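PDB 1LF6: glucoamylase from Thermoanaerobacterium thermosaccharolyticum, which hydrolyses terminal alpha-1,4-linked glucose residues one after another from the non-reducing ends of starch-like chains, releasing beta-D-glucose. Local coordinates for residues R343-V348 with L365-K370; D359-S364 with Y406-Y411. All coordinates share one frame; numbering follows the deposited sequence.

Interaction 1: R343-V348 with L365-K370; sequences RDLYHV and LDYLAK
Leu345 and Leu368 reach toward each other tip to tip, and one methyl group does most of the touching: Leu345 CD2 lies 3.7 Å from Leu368 CG and 3.7 Å from Leu368 CD2, with Leu368 CD1 only slightly farther. The methyl therefore meets the whole branched end of the opposing leucine. The same Leu345 CD2 comes within 4.1 Å of Tyr367 CD2, approaching that ring obliquely. Leu345 sends its branch toward helix 358-375 with CG anti to the backbone N (chi1 -172°). All three side chains are buried and the contact is wholly apolar. It joins helix 342-355 to helix 358-375, consecutive helices of the (alpha/alpha) barrel that forms the catalytic domain of family 15 glycoside hydrolases, with a very short connection between them. The two segments lie near the beginning of the first helix and around the middle of the second, about two helical turns from the connection on each. Farther out, the Tyr367 hydroxyl is hydrogen-bonded to Thr382 OG1, which should limit the movement of the ring beside Leu345, and Val340 packs against the same tyrosine. Leu345 also touches Tyr317, while Leu368 rests on Pro401 of helix 395-407.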
loop_
_atom_site.group_PDB
_atom_site.type_symbol
_atom_site.label_atom_id
_atom_site.label_comp_id
_atom_site.label_asym_id
_atom_site.label_seq_id
_atom_site.Cartn_x
_atom_site.Cartn_y
_atom_site.Cartn_z
ATOM N N ARG A 343 0.097 14.042 -1.234
ATOM C CA ARG A 343 1.487 13.870 -0.817
ATOM C C ARG A 343 2.055 12.558 -1.350
ATOM O O ARG A 343 3.049 12.556 -2.077
ATOM C CB ARG A 343 1.586 13.923 0.721
ATOM C CG ARG A 343 2.966 13.584 1.292
ATOM C CD ARG A 343 2.994 13.702 2.819
ATOM N NE ARG A 343 1.777 13.158 3.427
ATOM C CZ ARG A 343 0.772 13.897 3.883
ATOM N NH1 ARG A 343 0.831 15.221 3.817
ATOM N NH2 ARG A 343 -0.298 13.310 4.390
ATOM N N ASP A 344 1.418 11.447 -1.005
ATOM C CA ASP A 344 1.892 10.148 -1.470
ATOM C C ASP A 344 1.934 10.076 -2.994
ATOM O O ASP A 344 2.897 9.580 -3.568
ATOM C CB ASP A 344 1.009 9.026 -0.909
ATOM C CG ASP A 344 1.075 8.941 0.611
ATOM O OD1 ASP A 344 1.310 7.837 1.147
ATOM O OD2 ASP A 344 0.897 9.985 1.263
ATOM N N LEU A 345 0.892 10.580 -3.645
ATOM C CA LEU A 345 0.816 10.563 -5.103
ATOM C C LEU A 345 2.000 11.328 -5.703
ATOM O O LEU A 345 2.614 10.892 -6.677
ATOM C CB LEU A 345 -0.514 11.182 -5.553
ATOM C CG LEU A 345 -0.922 11.115 -7.028
ATOM C CD1 LEU A 345 -0.930 9.666 -7.503
ATOM C CD2 LEU A 345 -2.307 11.731 -7.194
ATOM N N TYR A 346 2.310 12.470 -5.103
ATOM C CA TYR A 346 3.422 13.317 -5.530
ATOM C C TYR A 346 4.725 12.526 -5.524
ATOM O O TYR A 346 5.484 12.540 -6.496
ATOM C CB TYR A 346 3.528 14.520 -4.578
ATOM C CG TYR A 346 4.817 15.316 -4.650
ATOM C CD1 TYR A 346 5.113 16.122 -5.753
ATOM C CD2 TYR A 346 5.735 15.277 -3.599
ATOM C CE1 TYR A 346 6.292 16.874 -5.804
ATOM C CE2 TYR A 346 6.915 16.022 -3.641
ATOM C CZ TYR A 346 7.187 16.819 -4.746
ATOM O OH TYR A 346 8.349 17.557 -4.784
ATOM N N HIS A 347 4.976 11.831 -4.422
ATOM C CA HIS A 347 6.190 11.042 -4.285
ATOM C C HIS A 347 6.207 9.876 -5.266
ATOM O O HIS A 347 7.239 9.577 -5.870
ATOM C CB HIS A 347 6.313 10.557 -2.841
ATOM C CG HIS A 347 6.562 11.667 -1.863
ATOM N ND1 HIS A 347 7.670 12.486 -1.940
ATOM C CD2 HIS A 347 5.839 12.110 -0.807
ATOM C CE1 HIS A 347 7.620 13.383 -0.971
ATOM N NE2 HIS A 347 6.518 13.177 -0.268
ATOM N N VAL A 348 5.060 9.226 -5.431
ATOM C CA VAL A 348 4.947 8.108 -6.360
ATOM C C VAL A 348 5.245 8.639 -7.770
ATOM O O VAL A 348 6.002 8.035 -8.520
ATOM C CB VAL A 348 3.523 7.483 -6.294
ATOM C CG1 VAL A 348 3.301 6.522 -7.480
ATOM C CG2 VAL A 348 3.358 6.724 -4.973
ATOM N N LEU A 365 -0.992 13.526 -12.183
ATOM C CA LEU A 365 -1.138 14.977 -12.099
ATOM C C LEU A 365 -2.514 15.380 -12.610
ATOM O O LEU A 365 -3.191 16.218 -12.004
ATOM C CB LEU A 365 -0.056 15.693 -12.913
ATOM C CG LEU A 365 -0.071 17.226 -12.860
ATOM C CD1 LEU A 365 0.064 17.696 -11.419
ATOM C CD2 LEU A 365 1.068 17.788 -13.710
ATOM N N ASP A 366 -2.929 14.783 -13.722
ATOM C CA ASP A 366 -4.237 15.084 -14.291
ATOM C C ASP A 366 -5.366 14.668 -13.352
ATOM O O ASP A 366 -6.449 15.250 -13.377
ATOM C CB ASP A 366 -4.384 14.400 -15.650
ATOM C CG ASP A 366 -3.663 15.152 -16.747
ATOM O OD1 ASP A 366 -3.037 14.501 -17.608
ATOM O OD2 ASP A 366 -3.728 16.401 -16.745
ATOM N N TYR A 367 -5.111 13.658 -12.524
ATOM C CA TYR A 367 -6.106 13.215 -11.555
ATOM C C TYR A 367 -6.289 14.357 -10.554
ATOM O O TYR A 367 -7.411 14.742 -10.225
ATOM C CB TYR A 367 -5.616 11.966 -10.816
ATOM C CG TYR A 367 -6.508 11.559 -9.663
ATOM C CD1 TYR A 367 -7.690 10.857 -9.886
ATOM C CD2 TYR A 367 -6.190 11.914 -8.350
ATOM C CE1 TYR A 367 -8.540 10.518 -8.831
ATOM C CE2 TYR A 367 -7.035 11.582 -7.286
ATOM C CZ TYR A 367 -8.208 10.885 -7.536
ATOM O OH TYR A 367 -9.056 10.568 -6.499
ATOM N N LEU A 368 -5.170 14.902 -10.081
ATOM C CA LEU A 368 -5.180 16.001 -9.116
ATOM C C LEU A 368 -5.834 17.256 -9.697
ATOM O O LEU A 368 -6.504 18.010 -8.985
ATOM C CB LEU A 368 -3.748 16.322 -8.676
ATOM C CG LEU A 368 -3.018 15.252 -7.855
ATOM C CD1 LEU A 368 -1.574 15.661 -7.671
ATOM C CD2 LEU A 368 -3.696 15.076 -6.505
ATOM N N ALA A 369 -5.620 17.486 -10.988
ATOM C CA ALA A 369 -6.202 18.639 -11.662
ATOM C C ALA A 369 -7.720 18.516 -11.607
ATOM O O ALA A 369 -8.431 19.508 -11.452
ATOM C CB ALA A 369 -5.729 18.695 -13.118
ATOM N N LYS A 370 -8.203 17.283 -11.727
ATOM C CA LYS A 370 -9.632 16.997 -11.688
ATOM C C LYS A 370 -10.152 17.283 -10.276
ATOM O O LYS A 370 -11.255 17.809 -10.095
ATOM C CB LYS A 370 -9.865 15.528 -12.062
ATOM C CG LYS A 370 -11.220 15.207 -12.689
ATOM C CD LYS A 370 -12.384 15.536 -11.767
ATOM C CE LYS A 370 -13.716 15.065 -12.346
ATOM N NZ LYS A 370 -13.777 13.579 -12.451
#

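Interaction 2: D359-S364 with Y406-Y411; sequences DSANRS and YRLKRY
Asn362 OD1 accepts a hydrogen bond of 2.8 Å from Arg410 NH1, with an N-H...O angle of 161°. The oxygen lies at the edge of the guanidinium, almost exactly in its plane, yet NH1 stands above the carbonyl plane of the amide and does not follow a lone pair; amide and guanidinium are turned 48° apart. Bends at chi2 and chi3 fold the arginine back, bringing its CG and CD close beside the same oxygen, Arg410 CD at 3.3 Å from Asn362 OD1. The other end of the amide is used too: Asn362 ND2 donates to a water at 3.1 Å, which in turn donates to Leu408 O at 2.7 Å. Both ends of the amide are thus linked to segment 406-411, one directly and one through water, which should fix its rotation. Alongside, Leu408 and Asn362 slide past each other in opposite directions, and Leu408 CD1 packs 4.1 Å from Ala361 CB. Lys409, with positive phi, closes helix 395-407 in a Schellman motif, and Arg410 follows at the centre of an inverse gamma turn. Arg410 also forms salt bridges with Asp412 through NE and with Asp366 through NH2; a leucine in its place would probably cost both carboxylates this cationic partner and Asn362 OD1 this donor. The contact thus ties helix 358-375 to the turn that follows helix 395-407, while Ala361 and Leu408 both rest on Ile353 of helix 342-355.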
loop_
_atom_site.group_PDB
_atom_site.type_symbol
_atom_site.label_atom_id
_atom_site.label_comp_id
_atom_site.label_asym_id
_atom_site.label_seq_id
_atom_site.Cartn_x
_atom_site.Cartn_y
_atom_site.Cartn_z
ATOM N N ASP A 359 4.402 9.069 -18.457
ATOM C CA ASP A 359 2.955 8.956 -18.665
ATOM C C ASP A 359 2.198 8.736 -17.360
ATOM O O ASP A 359 1.160 9.355 -17.118
ATOM C CB ASP A 359 2.640 7.796 -19.614
ATOM C CG ASP A 359 3.055 8.079 -21.053
ATOM O OD1 ASP A 359 3.070 7.127 -21.856
ATOM O OD2 ASP A 359 3.352 9.247 -21.378
ATOM N N SER A 360 2.710 7.835 -16.529
ATOM C CA SER A 360 2.067 7.543 -15.256
ATOM C C SER A 360 2.057 8.762 -14.337
ATOM O O SER A 360 1.071 9.014 -13.651
ATOM C CB SER A 360 2.762 6.377 -14.563
ATOM O OG SER A 360 2.541 5.169 -15.276
ATOM N N ALA A 361 3.154 9.516 -14.324
ATOM C CA ALA A 361 3.234 10.711 -13.493
ATOM C C ALA A 361 2.219 11.750 -13.975
ATOM O O ALA A 361 1.535 12.384 -13.168
ATOM C CB ALA A 361 4.635 11.287 -13.541
ATOM N N ASN A 362 2.114 11.919 -15.294
ATOM C CA ASN A 362 1.169 12.879 -15.860
ATOM C C ASN A 362 -0.277 12.508 -15.577
ATOM O O ASN A 362 -1.114 13.379 -15.343
ATOM C CB ASN A 362 1.369 13.017 -17.371
ATOM C CG ASN A 362 2.340 14.119 -17.722
ATOM O OD1 ASN A 362 2.149 15.272 -17.331
ATOM N ND2 ASN A 362 3.388 13.778 -18.462
ATOM N N ARG A 363 -0.574 11.215 -15.609
ATOM C CA ARG A 363 -1.926 10.770 -15.332
ATOM C C ARG A 363 -2.260 11.094 -13.878
ATOM O O ARG A 363 -3.381 11.494 -13.565
ATOM C CB ARG A 363 -2.041 9.269 -15.577
ATOM C CG ARG A 363 -3.355 8.854 -16.211
ATOM C CD ARG A 363 -3.319 7.381 -16.577
ATOM N NE ARG A 363 -2.111 7.062 -17.327
ATOM C CZ ARG A 363 -1.166 6.225 -16.911
ATOM N NH1 ARG A 363 -1.281 5.610 -15.743
ATOM N NH2 ARG A 363 -0.097 6.009 -17.667
ATOM N N SER A 364 -1.286 10.926 -12.986
ATOM C CA SER A 364 -1.534 11.221 -11.581
ATOM C C SER A 364 -1.729 12.728 -11.413
ATOM O O SER A 364 -2.548 13.164 -10.602
ATOM C CB SER A 364 -0.381 10.716 -10.702
ATOM O OG SER A 364 0.740 11.578 -10.747
ATOM N N TYR A 406 5.355 21.684 -12.358
ATOM C CA TYR A 406 6.586 22.310 -12.804
ATOM C C TYR A 406 7.579 21.297 -13.373
ATOM O O TYR A 406 8.140 21.504 -14.445
ATOM C CB TYR A 406 7.239 23.076 -11.650
ATOM C CG TYR A 406 8.688 23.401 -11.906
ATOM C CD1 TYR A 406 9.704 22.628 -11.345
ATOM C CD2 TYR A 406 9.045 24.438 -12.767
ATOM C CE1 TYR A 406 11.034 22.873 -11.639
ATOM C CE2 TYR A 406 10.374 24.692 -13.069
ATOM C CZ TYR A 406 11.361 23.902 -12.506
ATOM O OH TYR A 406 12.671 24.123 -12.839
ATOM N N ARG A 407 7.803 20.204 -12.651
ATOM C CA ARG A 407 8.743 19.193 -13.111
ATOM C C ARG A 407 8.284 18.494 -14.387
ATOM O O ARG A 407 9.105 18.079 -15.202
ATOM C CB ARG A 407 8.998 18.169 -12.003
ATOM C CG ARG A 407 9.737 18.751 -10.807
ATOM C CD ARG A 407 10.394 17.647 -10.008
ATOM N NE ARG A 407 11.404 16.956 -10.801
ATOM C CZ ARG A 407 11.611 15.646 -10.763
ATOM N NH1 ARG A 407 10.875 14.879 -9.971
ATOM N NH2 ARG A 407 12.551 15.102 -11.522
ATOM N N LEU A 408 6.974 18.361 -14.561
ATOM C CA LEU A 408 6.437 17.730 -15.759
ATOM C C LEU A 408 6.248 18.779 -16.858
ATOM O O LEU A 408 5.784 18.468 -17.952
ATOM C CB LEU A 408 5.103 17.043 -15.444
ATOM C CG LEU A 408 5.242 15.720 -14.675
ATOM C CD1 LEU A 408 3.888 15.221 -14.221
ATOM C CD2 LEU A 408 5.913 14.699 -15.565
ATOM N N LYS A 409 6.627 20.019 -16.554
ATOM C CA LYS A 409 6.504 21.127 -17.493
ATOM C C LYS A 409 5.098 21.236 -18.057
ATOM O O LYS A 409 4.903 21.551 -19.234
ATOM C CB LYS A 409 7.521 20.977 -18.629
ATOM C CG LYS A 409 8.959 21.092 -18.155
ATOM C CD LYS A 409 9.940 21.038 -19.308
ATOM C CE LYS A 409 11.372 21.211 -18.811
ATOM N NZ LYS A 409 12.352 21.241 -19.935
ATOM N N ARG A 410 4.115 20.976 -17.203
ATOM C CA ARG A 410 2.714 21.047 -17.592
ATOM C C ARG A 410 2.171 22.441 -17.329
ATOM O O ARG A 410 1.329 22.644 -16.449
ATOM C CB ARG A 410 1.905 20.005 -16.808
ATOM C CG ARG A 410 2.234 18.570 -17.190
ATOM C CD ARG A 410 1.767 18.289 -18.605
ATOM N NE ARG A 410 0.335 18.540 -18.738
ATOM C CZ ARG A 410 -0.614 17.698 -18.349
ATOM N NH1 ARG A 410 -0.313 16.543 -17.806
ATOM N NH2 ARG A 410 -1.880 18.010 -18.485
ATOM N N TYR A 411 2.652 23.401 -18.109
ATOM C CA TYR A 411 2.235 24.795 -17.969
ATOM C C TYR A 411 0.803 25.007 -18.430
ATOM O O TYR A 411 0.224 26.081 -18.244
ATOM C CB TYR A 411 3.177 25.700 -18.770
ATOM C CG TYR A 411 4.636 25.403 -18.532
ATOM C CD1 TYR A 411 5.120 25.186 -17.241
ATOM C CD2 TYR A 411 5.539 25.346 -19.593
ATOM C CE1 TYR A 411 6.467 24.920 -17.012
ATOM C CE2 TYR A 411 6.889 25.081 -19.374
ATOM C CZ TYR A 411 7.345 24.870 -18.085
ATOM O OH TYR A 411 8.677 24.622 -17.860
HETATM O O HOH W 1 5.221 16.157 -19.171
#

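In the fold
Both interactions use helix 358-375, and their centres lie about 9 Å apart on the same side of the chain's centre. Along the sequence their segments alternate: 343-348, 359-364, 365-370, then 406-411. Helix 358-375 meets helix 342-355 in interaction 1 and the turn after helix 395-407 in interaction 2. Besides the salt bridge of Arg410, the contacts also meet directly through packing of Leu345 on Ser364 and of Leu365 on Leu408 and Arg410. Three successive helices of the (alpha/alpha) barrel are thereby joined, by a buried apolar contact and a partly buried, more polar one, away from the annotated substrate-binding and catalytic residues.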